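Local coordinates for protein CD180 antigen (Mus musculus, PDB 3T6Q) that may cooperate with MD-1 and TLR4 to mediate the innate immune response of B cells to bacterial lipopolysaccharide, leading to NF-kappa-B activation, at residues S541-P544 / I545-Q548. Residues are numbered along the deposited sequence; the frame is centred on the assembly and turned at random.
Sequences SLLP and ILSQ
Leu-542 and Ile-545 meet through branch ends on the buried side of a short helical turn, CD2 of Leu-542 lying 4.3 Å from CD1 of Ile-545. In Ile-545, CG1 stands beside the backbone N (chi1 -63°) and extends from there, carrying CD1 back toward the leucine, while CB rests 3.4 Å from the carbonyl oxygen of Leu-542. Leu-542 O takes two backbone donors, a nearly straight bond from Leu-546 N (3.3 Å, 166°) and a weak, bent one from Ile-545 N, as the chain passes from a 3-10 turn into the helix. Within the horseshoe-shaped leucine-rich-repeat solenoid, this helix follows strand 527-529 and precedes strand 551-553, with Leu-542 and Ile-545 packed against Glu-518 in the preceding repeat. A second apolar pair, CD2 of Leu-543 and CD1 of Leu-546 at 4.3 Å, turns to helix 566-574 of the C-terminal cap, where both leucines touch Trp-571. Ser-547 OG is hydrogen-bonded to Trp-571 NE1 of that helix, while the backbone N of Ser-547 keeps the helical bond to Leu-543 O at 2.9 Å. By contrast, the side bearing Ser-541 and Pro-544 is open to solvent: the serine side chain turns away from 545-548, and the pyrrolidine ring is exposed, although Pro-544 O still accepts a hydrogen bond from Gln-548 N at 3.2 Å.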
loop_
_atom_site.group_PDB
_atom_site.type_symbol
_atom_site.label_atom_id
_atom_site.label_comp_id
_atom_site.label_asym_id
_atom_site.label_seq_id
_atom_site.Cartn_x
_atom_site.Cartn_y
_atom_site.Cartn_z
ATOM N N SER A 541 -52.329 -15.392 -42.668
ATOM C CA SER A 541 -51.594 -15.723 -43.910
ATOM C C SER A 541 -50.067 -15.429 -43.813
ATOM O O SER A 541 -49.284 -15.866 -44.658
ATOM C CB SER A 541 -52.194 -14.994 -45.114
ATOM O OG SER A 541 -52.098 -13.585 -44.925
ATOM N N LEU A 542 -49.660 -14.664 -42.806
ATOM C CA LEU A 542 -48.233 -14.416 -42.555
ATOM C C LEU A 542 -47.579 -15.452 -41.615
ATOM O O LEU A 542 -46.351 -15.541 -41.529
ATOM C CB LEU A 542 -48.030 -13.005 -41.974
ATOM C CG LEU A 542 -48.588 -11.854 -42.795
ATOM C CD1 LEU A 542 -48.515 -10.604 -41.944
ATOM C CD2 LEU A 542 -47.795 -11.717 -44.084
ATOM N N LEU A 543 -48.392 -16.229 -40.910
ATOM C CA LEU A 543 -47.861 -17.149 -39.903
ATOM C C LEU A 543 -47.018 -18.278 -40.516
ATOM O O LEU A 543 -46.017 -18.683 -39.912
ATOM C CB LEU A 543 -48.977 -17.702 -39.004
ATOM C CG LEU A 543 -49.731 -16.601 -38.238
ATOM C CD1 LEU A 543 -50.926 -17.245 -37.494
ATOM C CD2 LEU A 543 -48.785 -15.908 -37.261
ATOM N N PRO A 544 -47.399 -18.770 -41.713
ATOM C CA PRO A 544 -46.510 -19.794 -42.271
ATOM C C PRO A 544 -45.116 -19.235 -42.567
ATOM O O PRO A 544 -44.124 -19.987 -42.515
ATOM C CB PRO A 544 -47.225 -20.231 -43.552
ATOM C CG PRO A 544 -48.659 -19.873 -43.339
ATOM C CD PRO A 544 -48.628 -18.612 -42.514
ATOM N N ILE A 545 -45.034 -17.940 -42.870
ATOM C CA ILE A 545 -43.733 -17.333 -43.165
ATOM C C ILE A 545 -42.883 -17.338 -41.896
ATOM O O ILE A 545 -41.718 -17.724 -41.939
ATOM C CB ILE A 545 -43.846 -15.919 -43.773
ATOM C CG1 ILE A 545 -44.569 -16.019 -45.129
ATOM C CG2 ILE A 545 -42.443 -15.275 -43.906
ATOM C CD1 ILE A 545 -45.093 -14.707 -45.665
ATOM N N LEU A 546 -43.463 -16.891 -40.780
ATOM C CA LEU A 546 -42.831 -16.994 -39.459
ATOM C C LEU A 546 -42.401 -18.424 -39.062
ATOM O O LEU A 546 -41.303 -18.605 -38.529
ATOM C CB LEU A 546 -43.771 -16.414 -38.406
ATOM C CG LEU A 546 -43.994 -14.900 -38.581
ATOM C CD1 LEU A 546 -44.772 -14.366 -37.391
ATOM C CD2 LEU A 546 -42.649 -14.176 -38.682
ATOM N N SER A 547 -43.267 -19.414 -39.330
ATOM C CA SER A 547 -42.977 -20.820 -39.002
ATOM C C SER A 547 -41.736 -21.360 -39.702
ATOM O O SER A 547 -41.028 -22.178 -39.127
ATOM C CB SER A 547 -44.180 -21.704 -39.370
ATOM O OG SER A 547 -45.189 -21.520 -38.399
ATOM N N GLN A 548 -41.512 -20.916 -40.937
ATOM C CA GLN A 548 -40.338 -21.282 -41.749
ATOM C C GLN A 548 -38.995 -20.859 -41.158
ATOM O O GLN A 548 -37.973 -21.437 -41.521
ATOM C CB GLN A 548 -40.412 -20.618 -43.116
ATOM C CG GLN A 548 -41.449 -21.190 -44.047
ATOM C CD GLN A 548 -41.721 -20.301 -45.236
ATOM O OE1 GLN A 548 -40.902 -19.453 -45.628
ATOM N NE2 GLN A 548 -42.881 -20.492 -45.833
#